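Local coordinates for protein enolase-phosphatase E1 (Saccharomyces cerevisiae, PDB 2G80) that probably enolizes and then dephosphorylates 2,3-diketo-5-methylthiopentyl-1-phosphate to an acireductone in the methionine salvage pathway, using one magnesium ion, at residues F53-F56 and T57-P61; Q89-I92 and L93-A97; P103-K106 and Q107-Y111; D129-D132 and F133-K137. All coordinates share one frame; numbering follows the deposited sequence.

In the fold
Two parts of a HAD-type hydrolase are sampled here. Contacts 1, 2 and 3 lie on helices 46-65, 85-97 and 103-118 of the helical cap; their centres are 10 to 12 Å apart, and each touches the other two, for instance where F56 packs on V96 and L108. Contact 4 lies on helix 128-136, against the parallel sheet of the core, on the opposite side of the chain's centre and with its centre 29 to 37 Å from the others. Between them the core holds magnesium at D37, E39 and D212. The side chain of F53 in contact 1 is about 14 Å from the metal and that of A130 in contact 4 about 12 Å.

Contact 1 of 4, residues F53-F56 and T57-P61; sequences FPYF and TNKVP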
loop_
_atom_site.group_PDB
_atom_site.type_symbol
_atom_site.label_atom_id
_atom_site.label_comp_id
_atom_site.label_asym_id
_atom_site.label_seq_id
_atom_site.Cartn_x
_atom_site.Cartn_y
_atom_site.Cartn_z
ATOM N N PHE A 53 -12.012 -0.935 -2.611
ATOM C CA PHE A 53 -13.136 -1.112 -1.679
ATOM C C PHE A 53 -14.438 -1.508 -2.387
ATOM O O PHE A 53 -15.047 -2.533 -1.985
ATOM C CB PHE A 53 -13.246 0.106 -0.735
ATOM C CG PHE A 53 -12.250 0.120 0.416
ATOM C CD1 PHE A 53 -11.130 -0.735 0.488
ATOM C CD2 PHE A 53 -12.416 1.070 1.426
ATOM C CE1 PHE A 53 -10.238 -0.682 1.586
ATOM C CE2 PHE A 53 -11.527 1.143 2.510
ATOM C CZ PHE A 53 -10.425 0.258 2.581
ATOM N N PRO A 54 -14.864 -0.751 -3.440
ATOM C CA PRO A 54 -16.062 -1.138 -4.241
ATOM C C PRO A 54 -15.966 -2.504 -4.898
ATOM O O PRO A 54 -16.941 -3.237 -4.921
ATOM C CB PRO A 54 -16.151 -0.030 -5.298
ATOM C CG PRO A 54 -15.491 1.111 -4.662
ATOM C CD PRO A 54 -14.348 0.554 -3.898
ATOM N N TYR A 55 -14.792 -2.840 -5.427
ATOM C CA TYR A 55 -14.549 -4.161 -5.998
ATOM C C TYR A 55 -14.847 -5.251 -4.935
ATOM O O TYR A 55 -15.567 -6.237 -5.204
ATOM C CB TYR A 55 -13.098 -4.291 -6.586
ATOM C CG TYR A 55 -12.863 -5.644 -7.154
ATOM C CD1 TYR A 55 -13.222 -5.940 -8.475
ATOM C CD2 TYR A 55 -12.411 -6.703 -6.331
ATOM C CE1 TYR A 55 -13.061 -7.274 -8.999
ATOM C CE2 TYR A 55 -12.264 -8.011 -6.836
ATOM C CZ TYR A 55 -12.582 -8.291 -8.167
ATOM O OH TYR A 55 -12.444 -9.591 -8.667
ATOM N N PHE A 56 -14.270 -5.073 -3.755
ATOM C CA PHE A 56 -14.463 -6.000 -2.636
ATOM C C PHE A 56 -15.920 -6.064 -2.132
ATOM O O PHE A 56 -16.463 -7.175 -1.966
ATOM C CB PHE A 56 -13.490 -5.660 -1.494
ATOM C CG PHE A 56 -13.746 -6.419 -0.242
ATOM C CD1 PHE A 56 -13.334 -7.741 -0.138
ATOM C CD2 PHE A 56 -14.426 -5.825 0.837
ATOM C CE1 PHE A 56 -13.570 -8.461 1.017
ATOM C CE2 PHE A 56 -14.674 -6.542 2.001
ATOM C CZ PHE A 56 -14.241 -7.877 2.089
ATOM N N THR A 57 -16.537 -4.897 -1.890
ATOM C CA THR A 57 -17.934 -4.840 -1.406
ATOM C C THR A 57 -18.938 -5.405 -2.427
ATOM O O THR A 57 -19.945 -6.004 -2.017
ATOM C CB THR A 57 -18.364 -3.435 -0.895
ATOM O OG1 THR A 57 -18.294 -2.472 -1.951
ATOM C CG2 THR A 57 -17.485 -2.979 0.266
ATOM N N ASN A 58 -18.679 -5.236 -3.735
ATOM C CA ASN A 58 -19.528 -5.867 -4.772
ATOM C C ASN A 58 -19.407 -7.403 -4.750
ATOM O O ASN A 58 -20.364 -8.090 -5.075
ATOM C CB ASN A 58 -19.209 -5.362 -6.185
ATOM C CG ASN A 58 -19.463 -3.831 -6.370
ATOM O OD1 ASN A 58 -20.149 -3.172 -5.565
ATOM N ND2 ASN A 58 -18.853 -3.264 -7.424
ATOM N N LYS A 59 -18.243 -7.935 -4.385
ATOM C CA LYS A 59 -18.029 -9.413 -4.281
ATOM C C LYS A 59 -18.547 -10.085 -2.973
ATOM O O LYS A 59 -18.829 -11.267 -2.981
ATOM C CB LYS A 59 -16.535 -9.761 -4.447
ATOM C CG LYS A 59 -15.937 -9.559 -5.830
ATOM C CD LYS A 59 -16.497 -10.544 -6.862
ATOM C CE LYS A 59 -15.800 -10.446 -8.215
ATOM N NZ LYS A 59 -15.948 -9.115 -8.851
ATOM N N VAL A 60 -18.671 -9.325 -1.881
ATOM C CA VAL A 60 -19.091 -9.852 -0.551
ATOM C C VAL A 60 -20.373 -10.707 -0.497
ATOM O O VAL A 60 -20.336 -11.820 0.065
ATOM C CB VAL A 60 -19.122 -8.688 0.547
ATOM C CG1 VAL A 60 -20.004 -9.016 1.807
ATOM C CG2 VAL A 60 -17.708 -8.322 0.956
ATOM N N PRO A 61 -21.506 -10.189 -1.025
ATOM C CA PRO A 61 -22.755 -10.969 -0.970
ATOM C C PRO A 61 -22.681 -12.409 -1.505
ATOM O O PRO A 61 -23.091 -13.344 -0.808
ATOM C CB PRO A 61 -23.723 -10.112 -1.785
ATOM C CG PRO A 61 -23.238 -8.748 -1.574
ATOM C CD PRO A 61 -21.750 -8.864 -1.621
HETATM O O HOH W 1 -16.516 -6.800 -7.793
#
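K59 folds back over the aromatic side chain of Y55, one turn earlier in helix 46-65, and its course can be followed atom by atom. K59 CB rests near the carbonyl oxygens of Y55 and F56. K59 CG comes within 3.4 Å of Y55 O and lies over one face of the Y55 ring. Bends at chi2 (-68°) and chi4 (-62°) then turn the chain back along the ring, bringing K59 CE to 3.5 Å from Y55 OH and the tip, K59 NZ, to 3.4 Å from Y55 CE1. A water fastens this tip to the backbone, accepting from K59 NZ at 2.6 Å and donating to Y55 O at 2.8 Å, while Q121 OE1 accepts a further, weak bond from the amine. The next pair is purely apolar: V60 CG2 sits over one face of the F56 ring, 3.9 Å from its centroid, in a CH-pi contact. T57 OG1 has the carbonyls of F53 and P54 within weak hydrogen-bonding range, whereas T57 N makes a nearly straight bond to F53 O at 2.8 Å. P61 has no N-H to give to the preceding turn, and the helix kinks there. F56 and T57 reach V96 on helix 85-97, and F56 also meets L108 and W113 on helix 103-118, packing characteristic of the helical cap domain that many HAD-family phosphatases carry on their Rossmann-like core.

Contact 2 of 4, residues Q89-I92 and L93-A97; sequences QAHI and LELVA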
loop_
_atom_site.group_PDB
_atom_site.type_symbol
_atom_site.label_atom_id
_atom_site.label_comp_id
_atom_site.label_asym_id
_atom_site.label_seq_id
_atom_site.Cartn_x
_atom_site.Cartn_y
_atom_site.Cartn_z
ATOM N N GLN A 89 -22.914 -10.709 6.393
ATOM C CA GLN A 89 -22.833 -9.858 5.216
ATOM C C GLN A 89 -22.861 -8.395 5.658
ATOM O O GLN A 89 -21.937 -7.641 5.336
ATOM C CB GLN A 89 -23.949 -10.162 4.210
ATOM C CG GLN A 89 -23.836 -9.352 2.918
ATOM C CD GLN A 89 -24.894 -9.706 1.890
ATOM O OE1 GLN A 89 -25.046 -10.867 1.524
ATOM N NE2 GLN A 89 -25.608 -8.685 1.386
ATOM N N ALA A 90 -23.881 -8.029 6.434
ATOM C CA ALA A 90 -24.027 -6.662 6.965
ATOM C C ALA A 90 -22.811 -6.177 7.795
ATOM O O ALA A 90 -22.377 -5.026 7.651
ATOM C CB ALA A 90 -25.327 -6.545 7.792
ATOM N N HIS A 91 -22.270 -7.059 8.634
ATOM C CA HIS A 91 -21.081 -6.749 9.474
ATOM C C HIS A 91 -19.831 -6.433 8.628
ATOM O O HIS A 91 -19.137 -5.467 8.912
ATOM C CB HIS A 91 -20.786 -7.912 10.431
ATOM C CG HIS A 91 -19.588 -7.715 11.316
ATOM N ND1 HIS A 91 -19.620 -6.937 12.451
ATOM C CD2 HIS A 91 -18.339 -8.245 11.260
ATOM C CE1 HIS A 91 -18.434 -6.973 13.042
ATOM N NE2 HIS A 91 -17.643 -7.771 12.345
ATOM N N ILE A 92 -19.559 -7.244 7.602
ATOM C CA ILE A 92 -18.384 -7.042 6.712
ATOM C C ILE A 92 -18.490 -5.703 6.003
ATOM O O ILE A 92 -17.531 -4.949 5.979
ATOM C CB ILE A 92 -18.237 -8.201 5.684
ATOM C CG1 ILE A 92 -17.830 -9.499 6.414
ATOM C CG2 ILE A 92 -17.199 -7.874 4.566
ATOM C CD1 ILE A 92 -18.018 -10.791 5.570
ATOM N N LEU A 93 -19.673 -5.406 5.469
ATOM C CA LEU A 93 -19.923 -4.124 4.772
ATOM C C LEU A 93 -19.841 -2.932 5.719
ATOM O O LEU A 93 -19.413 -1.878 5.300
ATOM C CB LEU A 93 -21.264 -4.138 4.077
ATOM C CG LEU A 93 -21.370 -5.197 2.989
ATOM C CD1 LEU A 93 -22.830 -5.374 2.568
ATOM C CD2 LEU A 93 -20.479 -4.870 1.824
ATOM N N GLU A 94 -20.232 -3.124 6.992
ATOM C CA GLU A 94 -20.113 -2.102 8.029
ATOM C C GLU A 94 -18.655 -1.809 8.329
ATOM O O GLU A 94 -18.293 -0.641 8.462
ATOM C CB GLU A 94 -20.819 -2.536 9.316
ATOM C CG GLU A 94 -20.719 -1.567 10.489
ATOM C CD GLU A 94 -21.443 -2.048 11.752
ATOM O OE1 GLU A 94 -22.023 -3.167 11.779
ATOM O OE2 GLU A 94 -21.411 -1.283 12.742
ATOM N N LEU A 95 -17.834 -2.853 8.473
ATOM C CA LEU A 95 -16.393 -2.671 8.747
ATOM C C LEU A 95 -15.684 -1.839 7.649
ATOM O O LEU A 95 -14.830 -1.009 7.965
ATOM C CB LEU A 95 -15.662 -4.006 8.920
ATOM C CG LEU A 95 -16.041 -4.958 10.086
ATOM C CD1 LEU A 95 -15.331 -6.282 9.873
ATOM C CD2 LEU A 95 -15.703 -4.418 11.439
ATOM N N VAL A 96 -16.049 -2.090 6.392
ATOM C CA VAL A 96 -15.504 -1.375 5.229
ATOM C C VAL A 96 -15.958 0.088 5.295
ATOM O O VAL A 96 -15.120 0.983 5.240
ATOM C CB VAL A 96 -15.946 -1.995 3.856
ATOM C CG1 VAL A 96 -15.424 -1.163 2.672
ATOM C CG2 VAL A 96 -15.444 -3.437 3.696
ATOM N N ALA A 97 -17.271 0.298 5.442
ATOM C CA ALA A 97 -17.881 1.640 5.534
ATOM C C ALA A 97 -17.305 2.496 6.661
ATOM O O ALA A 97 -17.145 3.697 6.488
ATOM C CB ALA A 97 -19.415 1.533 5.703
#
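L93, I92 and H91 have the most surface buried within this turn of helix 85-97, and each uses it differently. L93 lies alongside Q89, the two side chains pointing the same way: L93 CG comes to 3.4 Å from Q89 O and L93 CD1 to 4.1 Å from Q89 CG, while L93 N bonds the same carbonyl almost straight (170°). I92 gives its backbone to the contact, with I92 O taking the N-H of V96 at 3.2 Å and touching V96 CG2 at 3.4 Å; its branches pack on V60, L105 and L108 of the two neighbouring cap helices. The CG of H91 stands anti to the backbone N (chi1 179°), which swings the imidazole along the helix toward L95. There L95 CG sits over one ring face, 4.2 Å from the ring centroid, in a CH-pi contact, and L95 CD1 approaches H91 NE2 to 3.7 Å. Putting an alanine here in place of L95 would probably remove the CH-pi contact with H91, giving the imidazole more freedom to turn, and open a gap beside L105 and F80. The polar ends look elsewhere, Q89 OE1 to Q65 and E94 OE2 to a salt bridge with K98. Between the side chains the turn is held by van der Waals and CH-pi contact, and its hydrogen bonds belong to the backbone.

Contact 3 of 4, residues P103-K106 and Q107-Y111; sequences PILK and QLQGY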
loop_
_atom_site.group_PDB
_atom_site.type_symbol
_atom_site.label_atom_id
_atom_site.label_comp_id
_atom_site.label_asym_id
_atom_site.label_seq_id
_atom_site.Cartn_x
_atom_site.Cartn_y
_atom_site.Cartn_z
ATOM N N PRO A 103 -8.037 -7.654 11.216
ATOM C CA PRO A 103 -7.189 -8.544 10.398
ATOM C C PRO A 103 -7.936 -9.651 9.623
ATOM O O PRO A 103 -7.422 -10.139 8.620
ATOM C CB PRO A 103 -6.239 -9.190 11.439
ATOM C CG PRO A 103 -6.964 -9.135 12.683
ATOM C CD PRO A 103 -7.720 -7.816 12.649
ATOM N N ILE A 104 -9.110 -10.053 10.089
ATOM C CA ILE A 104 -9.898 -11.070 9.401
ATOM C C ILE A 104 -10.478 -10.435 8.131
ATOM O O ILE A 104 -10.573 -11.118 7.110
ATOM C CB ILE A 104 -10.999 -11.721 10.312
ATOM C CG1 ILE A 104 -10.378 -12.241 11.626
ATOM C CG2 ILE A 104 -11.742 -12.834 9.533
ATOM C CD1 ILE A 104 -9.182 -13.236 11.443
ATOM N N LEU A 105 -10.860 -9.149 8.208
ATOM C CA LEU A 105 -11.299 -8.374 7.039
ATOM C C LEU A 105 -10.176 -8.280 5.996
ATOM O O LEU A 105 -10.416 -8.542 4.824
ATOM C CB LEU A 105 -11.735 -6.949 7.422
ATOM C CG LEU A 105 -12.226 -6.042 6.266
ATOM C CD1 LEU A 105 -13.442 -6.655 5.622
ATOM C CD2 LEU A 105 -12.532 -4.615 6.739
ATOM N N LYS A 106 -8.969 -7.910 6.440
ATOM C CA LYS A 106 -7.795 -7.790 5.568
ATOM C C LYS A 106 -7.440 -9.071 4.843
ATOM O O LYS A 106 -7.036 -9.021 3.671
ATOM C CB LYS A 106 -6.565 -7.245 6.309
ATOM C CG LYS A 106 -6.754 -5.879 7.033
ATOM C CD LYS A 106 -7.611 -4.912 6.226
ATOM C CE LYS A 106 -7.728 -3.505 6.783
ATOM N NZ LYS A 106 -8.563 -2.717 5.786
ATOM N N GLN A 107 -7.594 -10.204 5.521
ATOM C CA GLN A 107 -7.403 -11.497 4.879
ATOM C C GLN A 107 -8.485 -11.744 3.843
ATOM O O GLN A 107 -8.191 -12.211 2.752
ATOM C CB GLN A 107 -7.434 -12.628 5.885
ATOM C CG GLN A 107 -6.229 -12.644 6.794
ATOM C CD GLN A 107 -6.398 -13.641 7.884
ATOM O OE1 GLN A 107 -6.809 -14.777 7.633
ATOM N NE2 GLN A 107 -6.112 -13.228 9.113
ATOM N N LEU A 108 -9.736 -11.462 4.197
ATOM C CA LEU A 108 -10.825 -11.655 3.238
ATOM C C LEU A 108 -10.619 -10.771 1.997
ATOM O O LEU A 108 -10.817 -11.253 0.874
ATOM C CB LEU A 108 -12.179 -11.399 3.872
ATOM C CG LEU A 108 -13.400 -11.745 3.033
ATOM C CD1 LEU A 108 -13.418 -13.244 2.688
ATOM C CD2 LEU A 108 -14.643 -11.301 3.783
ATOM N N GLN A 109 -10.226 -9.514 2.241
ATOM C CA GLN A 109 -9.830 -8.558 1.198
ATOM C C GLN A 109 -8.683 -9.057 0.327
ATOM O O GLN A 109 -8.740 -8.917 -0.877
ATOM C CB GLN A 109 -9.439 -7.218 1.817
ATOM C CG GLN A 109 -10.657 -6.472 2.279
ATOM C CD GLN A 109 -10.379 -5.173 2.984
ATOM O OE1 GLN A 109 -9.320 -4.972 3.581
ATOM N NE2 GLN A 109 -11.375 -4.285 2.951
ATOM N N GLY A 110 -7.659 -9.630 0.962
ATOM C CA GLY A 110 -6.521 -10.214 0.291
ATOM C C GLY A 110 -6.946 -11.303 -0.671
ATOM O O GLY A 110 -6.518 -11.305 -1.823
ATOM N N TYR A 111 -7.793 -12.216 -0.186
ATOM C CA TYR A 111 -8.309 -13.317 -0.976
ATOM C C TYR A 111 -9.084 -12.819 -2.223
ATOM O O TYR A 111 -8.859 -13.288 -3.333
ATOM C CB TYR A 111 -9.222 -14.188 -0.091
ATOM C CG TYR A 111 -9.866 -15.335 -0.802
ATOM C CD1 TYR A 111 -9.220 -16.590 -0.880
ATOM C CD2 TYR A 111 -11.110 -15.185 -1.405
ATOM C CE1 TYR A 111 -9.802 -17.652 -1.553
ATOM C CE2 TYR A 111 -11.712 -16.259 -2.095
ATOM C CZ TYR A 111 -11.049 -17.486 -2.160
ATOM O OH TYR A 111 -11.636 -18.544 -2.808
#
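K106 NZ donates to Q109 OE1 at 3.2 Å, the hydrogen bond between side chains in this first part of helix 103-118. The ammonium lies in the carbonyl plane of the amide, on a lone pair, with a C=O...N angle of 130°. The two chains run side by side, and a bend at chi2 of K106 (-39°) presses K106 CD to 3.1 Å from Q109 OE1, so the amide oxygen meets the lysine's carbons as well as its charge. Beneath them, Q109 N bonds L105 O at 2.8 Å and nearly straight (171°), and G110 N bonds K106 O at the same distance. At the start of the helix, Q107 N reaches P103 O, and I104 N is held by D102 OD1. Packing takes over from there. The amide of Q109 crosses L105, setting Q109 NE2 3.8 Å from L105 CG; on another side of the helix, Q107 CG lies 3.3 Å from P103 O and Q107 NE2 3.9 Å from I104 CD1. A leucine in place of Q109 would probably leave the K106 ammonium without this acceptor and its chain free to swing. Q109, L105 and L108 face other helices of the cap. Q109 touches F53 of helix 46-65, L105 packs on L95 of helix 85-97, and L108 fits against V73, I76 and L77 of helix 72-78, so that this turn meets three helices at once.

Contact 4 of 4, residues D129-D132 and F133-K137; sequences DAID and FIKRK
F133, I134 and K135 give their backbone N-H groups to the carbonyls of D129, A130 and I131 at 3.0 to 3.1 Å, but the next bond, R136 N to D132 O, is weak as the helix ends and F133 O takes the N-H groups of both R136 and K137. The side chain of R136 is set between the backbone N and the carbonyl carbon (chi1 77°), a choice that folds the extended chain back over the preceding turn. One face of the guanidinium covers F133 CA, and its edge meets D132 CB, 3.8 Å from R136 NH1. Also in its plane is a water that accepts from R136 NH1 at 3.1 Å and donates to D129 O at 2.7 Å. On the buried side, I134 CG1 lies 3.2 Å from A130 O, and F133 reaches the sheet, meeting Y34 edge-to-face. D129 OD2 forms a salt bridge with R232, beyond the turn, and accepts from F250 N. D132 OD2 stays 5.3 Å from R136 NH1, too far for a salt bridge. Instead R136 NH2 bonds L253 O and K137 NZ pairs with the L253 carboxylate and D29, joining the helix end to the C-terminal residue.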
loop_
_atom_site.group_PDB
_atom_site.type_symbol
_atom_site.label_atom_id
_atom_site.label_comp_id
_atom_site.label_asym_id
_atom_site.label_seq_id
_atom_site.Cartn_x
_atom_site.Cartn_y
_atom_site.Cartn_z
ATOM N N ASP A 129 6.490 7.569 -13.802
ATOM C CA ASP A 129 7.777 7.975 -13.250
ATOM C C ASP A 129 8.180 7.183 -11.970
ATOM O O ASP A 129 9.362 7.060 -11.666
ATOM C CB ASP A 129 7.781 9.480 -12.954
ATOM C CG ASP A 129 6.834 9.852 -11.829
ATOM O OD1 ASP A 129 5.614 9.768 -12.065
ATOM O OD2 ASP A 129 7.313 10.210 -10.717
ATOM N N ALA A 130 7.203 6.689 -11.216
ATOM C CA ALA A 130 7.494 5.867 -10.014
ATOM C C ALA A 130 7.931 4.469 -10.449
ATOM O O ALA A 130 8.750 3.855 -9.781
ATOM C CB ALA A 130 6.288 5.807 -9.066
ATOM N N ILE A 131 7.353 3.965 -11.551
ATOM C CA ILE A 131 7.751 2.686 -12.157
ATOM C C ILE A 131 9.218 2.749 -12.592
ATOM O O ILE A 131 9.975 1.835 -12.304
ATOM C CB ILE A 131 6.833 2.266 -13.395
ATOM C CG1 ILE A 131 5.426 1.893 -12.918
ATOM C CG2 ILE A 131 7.407 1.072 -14.137
ATOM C CD1 ILE A 131 4.406 1.737 -14.064
ATOM N N ASP A 132 9.578 3.801 -13.314
ATOM C CA ASP A 132 10.948 4.012 -13.813
ATOM C C ASP A 132 11.957 4.155 -12.674
ATOM O O ASP A 132 13.063 3.642 -12.772
ATOM C CB ASP A 132 11.036 5.278 -14.676
ATOM C CG ASP A 132 10.257 5.190 -15.978
ATOM O OD1 ASP A 132 9.845 4.085 -16.432
ATOM O OD2 ASP A 132 10.066 6.279 -16.563
ATOM N N PHE A 133 11.561 4.895 -11.631
ATOM C CA PHE A 133 12.354 5.115 -10.421
ATOM C C PHE A 133 12.692 3.788 -9.729
ATOM O O PHE A 133 13.844 3.529 -9.429
ATOM C CB PHE A 133 11.575 6.038 -9.484
ATOM C CG PHE A 133 12.255 6.315 -8.172
ATOM C CD1 PHE A 133 12.019 5.486 -7.065
ATOM C CD2 PHE A 133 13.105 7.421 -8.028
ATOM C CE1 PHE A 133 12.616 5.754 -5.838
ATOM C CE2 PHE A 133 13.715 7.688 -6.808
ATOM C CZ PHE A 133 13.460 6.871 -5.708
ATOM N N ILE A 134 11.663 2.984 -9.478
ATOM C CA ILE A 134 11.782 1.653 -8.856
ATOM C C ILE A 134 12.663 0.713 -9.689
ATOM O O ILE A 134 13.435 -0.037 -9.127
ATOM C CB ILE A 134 10.371 1.036 -8.603
ATOM C CG1 ILE A 134 9.671 1.796 -7.454
ATOM C CG2 ILE A 134 10.428 -0.452 -8.220
ATOM C CD1 ILE A 134 8.157 1.484 -7.321
ATOM N N LYS A 135 12.508 0.740 -11.016
ATOM C CA LYS A 135 13.335 -0.075 -11.910
ATOM C C LYS A 135 14.797 0.348 -11.985
ATOM O O LYS A 135 15.615 -0.490 -12.329
ATOM C CB LYS A 135 12.769 -0.118 -13.335
ATOM C CG LYS A 135 11.496 -0.933 -13.496
ATOM C CD LYS A 135 11.158 -1.097 -14.991
ATOM C CE LYS A 135 10.013 -2.074 -15.167
ATOM N NZ LYS A 135 9.739 -2.410 -16.595
ATOM N N ARG A 136 15.118 1.625 -11.728
ATOM C CA ARG A 136 16.504 2.114 -11.857
ATOM C C ARG A 136 17.331 2.234 -10.586
ATOM O O ARG A 136 18.553 2.096 -10.656
ATOM C CB ARG A 136 16.571 3.438 -12.624
ATOM C CG ARG A 136 16.183 4.691 -11.924
ATOM C CD ARG A 136 16.558 5.871 -12.775
ATOM N NE ARG A 136 16.071 7.086 -12.127
ATOM C CZ ARG A 136 14.844 7.570 -12.234
ATOM N NH1 ARG A 136 13.932 6.983 -13.004
ATOM N NH2 ARG A 136 14.521 8.666 -11.565
ATOM N N LYS A 137 16.683 2.484 -9.440
ATOM C CA LYS A 137 17.395 2.646 -8.190
ATOM C C LYS A 137 17.825 1.276 -7.652
ATOM O O LYS A 137 17.083 0.315 -7.738
ATOM C CB LYS A 137 16.566 3.427 -7.171
ATOM C CG LYS A 137 16.269 4.875 -7.566
ATOM C CD LYS A 137 17.525 5.687 -7.820
ATOM C CE LYS A 137 17.215 7.115 -8.070
ATOM N NZ LYS A 137 18.501 7.818 -8.274
HETATM O O HOH W 2 11.286 8.579 -12.785
#